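Local atomic coordinates of HTH-type transcriptional repressor PhnF (Mycobacterium smegmatis, PDB entry 3F8M), a protein that represses the phnDCE operon, which serves phosphate uptake, by acting as a DNA-binding transcription factor when phosphate is available in the cell. Residues 22-27 and 58-63; 34-37 and 41-44. All coordinates share one frame; numbering follows the deposited sequence.

Contact 1 (22-27 and 58-63); sequences ELDRML and RELLID
Leu-60 reaches across from helix 50-62 and sets its two methyl branches against three residues of helix 15-29. The tight spot is where Leu-27 and Leu-60 come tip to tip, with CD1 of Leu-27 3.8 Å from CD2 of Leu-60. The other branch, Leu-60 CD1, lies 4.1 Å from CB of Leu-23, so it meets the root of that side chain. In Leu-60, chi1 of -70° directs CG toward helix 15-29, and chi2 of 167° spreads the methyls between two residues one helical turn apart, CD1 to Leu-23 and CD2 to Leu-27. No hydrogen bond crosses; the axes of the short segments 22-27 and 58-62 come no nearer than 12.1 Å, at a signed crossing angle of -53°, and leucine side chains bridge that distance.

The looser, more polar margin belongs to Asp-24, partly exposed, whose OD1 merely grazes Leu-60 CD2 at 4.1 Å. That carboxylate is engaged in a salt bridge with Arg-65, just beyond helix 50-62, which Leu-27 also touches.

Within the winged helix-turn-helix domain, the contact joins the first helix to the C-terminal end of helix 50-62; Leu-23 also packs on Ala-56 and Leu-57, and Leu-60 on Val-66 of wing strand 66-69.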
loop_
_atom_site.group_PDB
_atom_site.type_symbol
_atom_site.label_atom_id
_atom_site.label_comp_id
_atom_site.label_asym_id
_atom_site.label_seq_id
_atom_site.Cartn_x
_atom_site.Cartn_y
_atom_site.Cartn_z
ATOM N N GLU A 22 -9.988 20.448 -24.215
ATOM C CA GLU A 22 -10.219 21.801 -23.724
ATOM C C GLU A 22 -10.067 21.850 -22.189
ATOM O O GLU A 22 -9.592 22.853 -21.649
ATOM C CB GLU A 22 -11.584 22.338 -24.184
ATOM C CG GLU A 22 -11.619 22.823 -25.650
ATOM C CD GLU A 22 -11.194 24.289 -25.809
ATOM O OE1 GLU A 22 -10.484 24.820 -24.921
ATOM O OE2 GLU A 22 -11.578 24.917 -26.832
ATOM N N LEU A 23 -10.449 20.771 -21.499
ATOM C CA LEU A 23 -10.309 20.732 -20.035
ATOM C C LEU A 23 -8.828 20.640 -19.660
ATOM O O LEU A 23 -8.384 21.264 -18.691
ATOM C CB LEU A 23 -11.119 19.597 -19.386
ATOM C CG LEU A 23 -12.652 19.710 -19.487
ATOM C CD1 LEU A 23 -13.308 18.406 -19.125
ATOM C CD2 LEU A 23 -13.200 20.847 -18.638
ATOM N N ASP A 24 -8.075 19.869 -20.438
ATOM C CA ASP A 24 -6.617 19.794 -20.260
ATOM C C ASP A 24 -5.960 21.176 -20.432
ATOM O O ASP A 24 -5.153 21.587 -19.603
ATOM C CB ASP A 24 -5.985 18.789 -21.224
ATOM C CG ASP A 24 -6.086 17.350 -20.733
ATOM O OD1 ASP A 24 -6.471 17.128 -19.562
ATOM O OD2 ASP A 24 -5.766 16.431 -21.533
ATOM N N ARG A 25 -6.336 21.880 -21.494
ATOM C CA ARG A 25 -5.873 23.243 -21.727
ATOM C C ARG A 25 -6.299 24.188 -20.598
ATOM O O ARG A 25 -5.506 25.032 -20.165
ATOM C CB ARG A 25 -6.377 23.762 -23.078
ATOM C CG ARG A 25 -5.828 25.147 -23.470
ATOM C CD ARG A 25 -6.357 25.608 -24.826
ATOM N NE ARG A 25 -6.082 24.640 -25.898
ATOM C CZ ARG A 25 -6.900 23.651 -26.272
ATOM N NH1 ARG A 25 -8.068 23.476 -25.663
ATOM N NH2 ARG A 25 -6.549 22.829 -27.258
ATOM N N MET A 26 -7.539 24.066 -20.128
ATOM C CA MET A 26 -7.947 24.872 -18.965
ATOM C C MET A 26 -7.015 24.574 -17.800
ATOM O O MET A 26 -6.424 25.503 -17.219
ATOM C CB MET A 26 -9.401 24.624 -18.572
ATOM C CG MET A 26 -10.404 25.337 -19.465
ATOM S SD MET A 26 -12.025 24.671 -19.116
ATOM C CE MET A 26 -12.390 25.366 -17.511
ATOM N N LEU A 27 -6.852 23.278 -17.502
ATOM C CA LEU A 27 -6.024 22.826 -16.384
ATOM C C LEU A 27 -4.604 23.379 -16.423
ATOM O O LEU A 27 -4.059 23.717 -15.372
ATOM C CB LEU A 27 -5.997 21.302 -16.288
ATOM C CG LEU A 27 -7.048 20.685 -15.370
ATOM C CD1 LEU A 27 -6.982 19.169 -15.447
ATOM C CD2 LEU A 27 -6.910 21.170 -13.913
ATOM N N ARG A 58 -15.230 13.664 -13.990
ATOM C CA ARG A 58 -15.061 12.464 -13.200
ATOM C C ARG A 58 -13.777 11.674 -13.545
ATOM O O ARG A 58 -13.111 11.152 -12.634
ATOM C CB ARG A 58 -16.329 11.604 -13.271
ATOM C CG ARG A 58 -16.214 10.366 -12.462
ATOM C CD ARG A 58 -17.376 10.145 -11.532
ATOM N NE ARG A 58 -17.112 8.892 -10.857
ATOM C CZ ARG A 58 -17.922 7.842 -10.900
ATOM N NH1 ARG A 58 -19.099 7.923 -11.532
ATOM N NH2 ARG A 58 -17.562 6.731 -10.278
ATOM N N GLU A 59 -13.400 11.654 -14.825
ATOM C CA GLU A 59 -12.158 11.005 -15.272
ATOM C C GLU A 59 -10.932 11.767 -14.732
ATOM O O GLU A 59 -9.959 11.159 -14.281
ATOM C CB GLU A 59 -12.102 10.915 -16.797
ATOM C CG GLU A 59 -13.179 9.968 -17.409
ATOM C CD GLU A 59 -13.273 10.068 -18.939
ATOM O OE1 GLU A 59 -12.336 10.625 -19.548
ATOM O OE2 GLU A 59 -14.289 9.610 -19.532
ATOM N N LEU A 60 -11.002 13.094 -14.764
ATOM C CA LEU A 60 -9.949 13.914 -14.171
ATOM C C LEU A 60 -9.816 13.661 -12.684
ATOM O O LEU A 60 -8.692 13.694 -12.148
ATOM C CB LEU A 60 -10.221 15.395 -14.427
ATOM C CG LEU A 60 -10.063 15.824 -15.883
ATOM C CD1 LEU A 60 -10.655 17.205 -16.081
ATOM C CD2 LEU A 60 -8.598 15.805 -16.323
ATOM N N LEU A 61 -10.949 13.430 -12.011
ATOM C CA LEU A 61 -10.969 13.240 -10.580
ATOM C C LEU A 61 -10.301 11.918 -10.230
ATOM O O LEU A 61 -9.512 11.836 -9.287
ATOM C CB LEU A 61 -12.390 13.254 -10.035
ATOM C CG LEU A 61 -12.563 13.312 -8.504
ATOM C CD1 LEU A 61 -13.831 14.094 -8.149
ATOM C CD2 LEU A 61 -12.551 11.927 -7.763
ATOM N N ILE A 62 -10.635 10.893 -10.995
ATOM C CA ILE A 62 -10.043 9.565 -10.822
ATOM C C ILE A 62 -8.521 9.615 -11.076
ATOM O O ILE A 62 -7.751 8.976 -10.354
ATOM C CB ILE A 62 -10.825 8.542 -11.700
ATOM C CG1 ILE A 62 -12.203 8.307 -11.048
ATOM C CG2 ILE A 62 -10.047 7.223 -11.891
ATOM C CD1 ILE A 62 -13.229 7.627 -11.963
ATOM N N ASP A 63 -8.113 10.403 -12.068
ATOM C CA ASP A 63 -6.713 10.724 -12.363
ATOM C C ASP A 63 -6.033 11.646 -11.295
ATOM O O ASP A 63 -4.823 11.945 -11.379
ATOM C CB ASP A 63 -6.683 11.407 -13.735
ATOM C CG ASP A 63 -5.505 10.976 -14.616
ATOM O OD1 ASP A 63 -4.973 9.840 -14.481
ATOM O OD2 ASP A 63 -5.105 11.802 -15.469
#

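Contact 2 (34-37 and 41-44); sequences DPFP and EIAE
Ile-42 and Glu-41 meet Pro-37 through different first torsions. In Ile-42, CG1 stands beside the backbone N (chi1 -52°) and the chain then runs straight out to CD1 (chi2 -179°), which carries the ethyl branch back to the loop preceding the helix. Glu-41 instead has CG anti to its backbone N (chi1 168°), and its extended chain brings the carboxylate to the proline ring.

Pro-37 receives both at CB. Ile-42 CG1 sits 3.8 Å from Pro-37 CB, while the carboxylate oxygen Glu-41 OE1 comes within 3.9 Å of the same carbon. The end of the isoleucine goes farther: its CD1 methyl lies 3.4 Å from the carbonyl O of Pro-37 and 4.3 Å from CB of Phe-36, approaching the phenyl group obliquely.

Phe-36 is also held by backbone hydrogen bonding with Thr-73 of the wing, and its ring packs on helix 15-29. Ile-42 also touches Val-53 of helix 50-62, so one side chain packs on the loop and on the second helix of the predicted helix-turn-helix motif.

No hydrogen bond or salt bridge joins 34-37 to 41-44, and their side chains meet by van der Waals contact alone: Ile-42 supplies the buried hydrophobic part, and Glu-41 lays an exposed, probably charged carboxylate along its outer margin.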
loop_
_atom_site.group_PDB
_atom_site.type_symbol
_atom_site.label_atom_id
_atom_site.label_comp_id
_atom_site.label_asym_id
_atom_site.label_seq_id
_atom_site.Cartn_x
_atom_site.Cartn_y
_atom_site.Cartn_z
ATOM N N ASP A 34 -8.337 26.273 -7.923
ATOM C CA ASP A 34 -9.212 27.054 -8.842
ATOM C C ASP A 34 -10.477 26.238 -9.206
ATOM O O ASP A 34 -10.359 25.064 -9.619
ATOM C CB ASP A 34 -8.467 27.379 -10.132
ATOM C CG ASP A 34 -7.546 28.567 -10.009
ATOM O OD1 ASP A 34 -7.537 29.228 -8.946
ATOM O OD2 ASP A 34 -6.871 28.854 -11.012
ATOM N N PRO A 35 -11.681 26.857 -9.108
ATOM C CA PRO A 35 -12.909 26.139 -9.533
ATOM C C PRO A 35 -13.237 26.232 -11.004
ATOM O O PRO A 35 -13.104 27.314 -11.586
ATOM C CB PRO A 35 -14.014 26.847 -8.739
ATOM C CG PRO A 35 -13.513 28.267 -8.568
ATOM C CD PRO A 35 -11.984 28.170 -8.480
ATOM N N PHE A 36 -13.676 25.111 -11.596
ATOM C CA PHE A 36 -14.151 25.091 -12.967
ATOM C C PHE A 36 -15.511 25.777 -12.978
ATOM O O PHE A 36 -16.189 25.766 -11.963
ATOM C CB PHE A 36 -14.310 23.633 -13.448
ATOM C CG PHE A 36 -13.012 23.028 -13.896
ATOM C CD1 PHE A 36 -12.617 23.108 -15.220
ATOM C CD2 PHE A 36 -12.154 22.448 -12.978
ATOM C CE1 PHE A 36 -11.371 22.595 -15.631
ATOM C CE2 PHE A 36 -10.928 21.926 -13.391
ATOM C CZ PHE A 36 -10.546 21.996 -14.697
ATOM N N PRO A 37 -15.917 26.326 -14.127
ATOM C CA PRO A 37 -17.311 26.786 -14.327
ATOM C C PRO A 37 -18.221 25.605 -14.084
ATOM O O PRO A 37 -17.738 24.488 -14.156
ATOM C CB PRO A 37 -17.332 27.082 -15.822
ATOM C CG PRO A 37 -15.980 27.687 -16.063
ATOM C CD PRO A 37 -15.063 26.719 -15.265
ATOM N N GLU A 41 -22.438 25.153 -17.964
ATOM C CA GLU A 41 -21.806 26.234 -18.715
ATOM C C GLU A 41 -20.761 25.675 -19.652
ATOM O O GLU A 41 -20.695 26.039 -20.846
ATOM C CB GLU A 41 -21.196 27.328 -17.800
ATOM C CG GLU A 41 -20.294 28.292 -18.586
ATOM C CD GLU A 41 -19.975 29.588 -17.839
ATOM O OE1 GLU A 41 -20.146 29.647 -16.601
ATOM O OE2 GLU A 41 -19.532 30.540 -18.514
ATOM N N ILE A 42 -19.945 24.769 -19.127
ATOM C CA ILE A 42 -18.921 24.138 -19.939
ATOM C C ILE A 42 -19.554 23.396 -21.126
ATOM O O ILE A 42 -19.108 23.511 -22.278
ATOM C CB ILE A 42 -18.044 23.139 -19.095
ATOM C CG1 ILE A 42 -17.492 23.820 -17.831
ATOM C CG2 ILE A 42 -16.910 22.575 -19.952
ATOM C CD1 ILE A 42 -16.594 22.888 -16.974
ATOM N N ALA A 43 -20.590 22.621 -20.838
ATOM C CA ALA A 43 -21.230 21.838 -21.893
ATOM C C ALA A 43 -21.683 22.752 -23.035
ATOM O O ALA A 43 -21.406 22.478 -24.214
ATOM C CB ALA A 43 -22.394 21.024 -21.313
ATOM N N GLU A 44 -22.334 23.854 -22.679
ATOM C CA GLU A 44 -22.819 24.819 -23.665
ATOM C C GLU A 44 -21.665 25.500 -24.421
ATOM O O GLU A 44 -21.743 25.682 -25.638
ATOM C CB GLU A 44 -23.787 25.827 -23.020
ATOM C CG GLU A 44 -24.930 25.117 -22.263
ATOM C CD GLU A 44 -26.220 25.945 -22.111
ATOM O OE1 GLU A 44 -26.153 27.196 -22.063
ATOM O OE2 GLU A 44 -27.308 25.319 -22.032
#

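How the contacts relate
Contact 2 is nested in the chain loop closed by contact 1, and their centres lie about 11 Å apart. Helix 15-29 is the shared wall: the Phe-36 ring meets Leu-27 (CZ to CG 3.8 Å) and Leu-23 (CE1 to CD2 3.9 Å), the same leucines that face Leu-60. Met-26 reaches Pro-37 as well, its CE 3.7 Å from CD of the proline. One continuous apolar core therefore runs from the loop 34-37 through helix 15-29 to helix 50-62. Segment 41-44 lies in the predicted helix-turn-helix motif and Leu-60 just after it, on the same helix 50-62, so the contacts join both helices of the motif to the loop and to helix 15-29.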